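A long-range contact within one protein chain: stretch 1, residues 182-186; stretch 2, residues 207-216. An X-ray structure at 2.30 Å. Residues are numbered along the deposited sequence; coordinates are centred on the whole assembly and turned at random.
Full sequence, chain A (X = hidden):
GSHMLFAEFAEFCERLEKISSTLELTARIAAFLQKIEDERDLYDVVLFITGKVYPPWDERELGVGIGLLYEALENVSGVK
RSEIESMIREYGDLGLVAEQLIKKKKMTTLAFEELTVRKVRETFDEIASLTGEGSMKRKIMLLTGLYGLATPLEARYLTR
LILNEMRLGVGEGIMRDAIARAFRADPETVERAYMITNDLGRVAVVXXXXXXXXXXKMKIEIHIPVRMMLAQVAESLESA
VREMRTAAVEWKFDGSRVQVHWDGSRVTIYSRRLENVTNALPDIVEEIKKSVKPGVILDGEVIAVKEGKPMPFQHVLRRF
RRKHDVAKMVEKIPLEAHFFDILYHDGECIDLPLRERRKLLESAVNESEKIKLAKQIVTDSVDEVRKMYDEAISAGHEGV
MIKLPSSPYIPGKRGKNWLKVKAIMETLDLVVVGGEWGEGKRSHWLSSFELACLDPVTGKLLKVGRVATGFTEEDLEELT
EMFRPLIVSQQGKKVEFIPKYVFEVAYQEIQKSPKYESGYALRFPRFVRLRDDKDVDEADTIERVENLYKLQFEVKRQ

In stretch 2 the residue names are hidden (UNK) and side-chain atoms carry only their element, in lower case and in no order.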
# COMPACT_ATOMS: atom_id res chain seq x y z
N ALA A 182 -9.46 22.47 -6.28
CA ALA A 182 -9.48 22.73 -7.72
C ALA A 182 -10.88 22.69 -8.31
O ALA A 182 -11.24 23.51 -9.16
CB ALA A 182 -8.59 21.73 -8.46
N PHE A 183 -11.67 21.72 -7.86
CA PHE A 183 -12.94 21.41 -8.52
C PHE A 183 -14.16 21.63 -7.63
O PHE A 183 -15.23 21.07 -7.90
CB PHE A 183 -12.91 19.98 -9.08
CG PHE A 183 -11.78 19.74 -10.05
CD1 PHE A 183 -11.71 20.45 -11.25
CD2 PHE A 183 -10.79 18.81 -9.76
CE1 PHE A 183 -10.66 20.24 -12.15
CE2 PHE A 183 -9.74 18.59 -10.66
CZ PHE A 183 -9.68 19.31 -11.85
N ARG A 184 -14.01 22.46 -6.60
CA ARG A 184 -15.13 22.91 -5.77
C ARG A 184 -15.90 21.74 -5.18
O ARG A 184 -17.12 21.61 -5.37
CB ARG A 184 -16.06 23.84 -6.56
CG ARG A 184 -15.98 25.33 -6.18
CD ARG A 184 -14.57 25.91 -6.26
NE ARG A 184 -14.33 26.88 -5.19
CZ ARG A 184 -13.35 27.78 -5.17
NH1 ARG A 184 -12.49 27.88 -6.18
NH2 ARG A 184 -13.23 28.60 -4.14
N ALA A 185 -15.17 20.88 -4.47
CA ALA A 185 -15.76 19.75 -3.76
C ALA A 185 -15.32 19.75 -2.30
O ALA A 185 -14.29 20.32 -1.94
CB ALA A 185 -15.37 18.44 -4.46
N ASP A 186 -16.14 19.13 -1.46
CA ASP A 186 -15.81 18.89 -0.05
C ASP A 186 -14.68 17.87 -0.07
O ASP A 186 -14.77 16.89 -0.79
CB ASP A 186 -17.06 18.34 0.66
CG ASP A 186 -16.94 18.29 2.19
OD1 ASP A 186 -15.82 18.27 2.76
OD2 ASP A 186 -18.01 18.23 2.83
N UNK A 207 -14.44 14.76 -10.63
CA UNK A 207 -14.52 16.07 -9.99
C UNK A 207 -14.46 17.19 -11.02
O UNK A 207 -15.13 18.19 -10.87
c UNK A 207 -13.43 16.24 -8.93
N UNK A 208 -13.65 17.01 -12.07
CA UNK A 208 -13.54 17.97 -13.15
C UNK A 208 -14.85 18.08 -13.95
O UNK A 208 -15.36 19.18 -14.19
c UNK A 208 -11.01 18.71 -17.50
c UNK A 208 -12.39 17.57 -14.09
c UNK A 208 -12.19 18.48 -15.29
n UNK A 208 -12.14 19.48 -18.08
c UNK A 208 -11.42 17.77 -16.38
N UNK A 209 -15.38 16.93 -14.34
CA UNK A 209 -16.52 16.86 -15.24
C UNK A 209 -17.85 17.15 -14.55
O UNK A 209 -18.73 17.77 -15.15
c UNK A 209 -16.62 13.91 -18.67
c UNK A 209 -16.57 15.49 -15.92
c UNK A 209 -15.39 15.20 -16.84
c UNK A 209 -15.54 13.85 -17.56
n UNK A 209 -16.35 12.98 -19.83
N UNK A 210 -18.00 16.71 -13.30
CA UNK A 210 -19.31 16.70 -12.64
C UNK A 210 -19.32 17.30 -11.23
O UNK A 210 -20.36 17.32 -10.58
o UNK A 210 -20.94 15.32 -16.00
c UNK A 210 -20.05 14.55 -13.92
c UNK A 210 -21.16 15.14 -14.78
c UNK A 210 -19.87 15.26 -12.58
o UNK A 210 -22.26 15.41 -14.24
N UNK A 211 -18.18 17.79 -10.77
CA UNK A 211 -18.06 18.40 -9.45
C UNK A 211 -18.50 17.53 -8.27
O UNK A 211 -18.48 16.30 -8.34
N UNK A 212 -18.90 18.20 -7.20
CA UNK A 212 -19.38 17.56 -5.97
C UNK A 212 -20.51 16.54 -6.18
O UNK A 212 -20.46 15.42 -5.67
o UNK A 212 -18.26 17.75 -2.85
c UNK A 212 -20.47 18.12 -3.70
c UNK A 212 -19.82 18.64 -4.97
c UNK A 212 -19.48 17.54 -2.71
o UNK A 212 -19.94 16.88 -1.75
N UNK A 213 -21.52 16.93 -6.95
CA UNK A 213 -22.68 16.07 -7.21
C UNK A 213 -22.30 14.76 -7.91
O UNK A 213 -22.86 13.72 -7.60
c UNK A 213 -23.04 19.18 -8.81
c UNK A 213 -23.25 17.69 -9.16
c UNK A 213 -23.76 16.83 -8.00
o UNK A 213 -23.84 20.02 -9.29
o UNK A 213 -22.07 19.50 -8.06
N UNK A 214 -21.35 14.83 -8.85
CA UNK A 214 -20.87 13.65 -9.56
C UNK A 214 -20.08 12.70 -8.67
O UNK A 214 -20.10 11.49 -8.86
N UNK A 215 -19.38 13.26 -7.68
CA UNK A 215 -18.61 12.47 -6.73
C UNK A 215 -19.50 11.74 -5.71
O UNK A 215 -19.20 10.60 -5.34
c UNK A 215 -17.58 13.34 -6.00
c UNK A 215 -16.37 13.85 -6.79
c UNK A 215 -15.46 12.71 -7.23
c UNK A 215 -15.63 14.86 -5.92
N UNK A 216 -20.57 12.39 -5.27
CA UNK A 216 -21.53 11.78 -4.34
C UNK A 216 -22.25 10.62 -4.98
O UNK A 216 -22.59 9.66 -4.31
n UNK A 216 -22.76 15.91 -1.71
n UNK A 216 -24.00 15.00 0.03
c UNK A 216 -23.18 15.94 -0.45
c UNK A 216 -22.57 12.80 -3.88
c UNK A 216 -22.09 13.80 -2.85
c UNK A 216 -23.14 14.89 -2.69
n UNK A 216 -22.78 16.91 0.35
O HOH W 1 -18.91 20.89 -7.41

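Position 207 carries one side-chain carbon and nothing beyond it. Its CA-to-CB bond points toward stretch 1, and the CB of 207 lies 3.8 Å from Phe183 CD2; the backbone is approached more closely, with Phe183 CB 3.4 Å from the O of 207. A lone CB defines alanine, Ala207.

Position 208 has four carbons in an unbranched row ending in nitrogen. Its CB stands 4.0 Å from the centroid of the Phe183 ring, 24° off the ring normal, a CH-pi contact over the face. The row and its terminal nitrogen identify lysine. The extended chain (chi1 to chi3 all t) then leads away from stretch 1, so Lys208 contributes its base here, not its charge.

Position 209 shows the same four carbons and terminal nitrogen. Its CA-to-CB bond points away, and no side-chain atom comes within 8 Å of stretch 1. The atoms give Lys209.

Position 210 has three carbons, the third carrying two oxygens, all out of reach of stretch 1. This is Glu210.

Position 211 has no side-chain atoms, and its CA lies 4.2 Å from Phe183 O. It is therefore glycine, and the phi of 57° at Gly211 favours that residue by itself.

Position 212 again has three carbons, the last bearing two oxygens. This end turns to stretch 1: Asp186 N donates a hydrogen bond to one of the two oxygens of 212 at 2.9 Å, with an N-H...O angle of 158°. The residue is glutamate, and the acceptor is Glu212 OE2.

Position 213 repeats the pattern of three carbons and a two-oxygen end. Its CA-to-CB bond points away, and it makes no contact with stretch 1: Glu213.

Position 214 lacks side-chain atoms: Gly214. An ideal CB would fall 2.2 Å from Glu210 CB, a clash within the helix itself.

Position 215 has four carbons forked at the second, and a terminal carbon of 215 packs 3.9 Å from Ala185 CB. The fork is that of leucine, and the carbon is Leu215 CD1.

Position 216 has three carbons, a nitrogen, then a carbon bearing two more nitrogens, with no direct contact to stretch 1: arginine. Arg216 NE lies 3.0 Å from Glu212 OE1 in a salt bridge, although the position of that oxygen is less certain.

The contact joins a loop to a kinked helix and buries 330 Å² in total. Phe183 packs on Ala207 and Lys208, before the kink, with Lys208 CA over one ring face. Beyond it, Glu212 OE2 accepts a hydrogen bond from Asp186 N, while Ala185 meets Leu215. The kink leaves Glu212 N without a bond to the preceding turn; a water accepts from Glu212 N at 2.7 Å and donates to Arg184 O at 2.8 Å, so the water gives Glu212 N an acceptor and links it to the loop carbonyl.

Stretch 2 207-216: AKKEGEEGLR
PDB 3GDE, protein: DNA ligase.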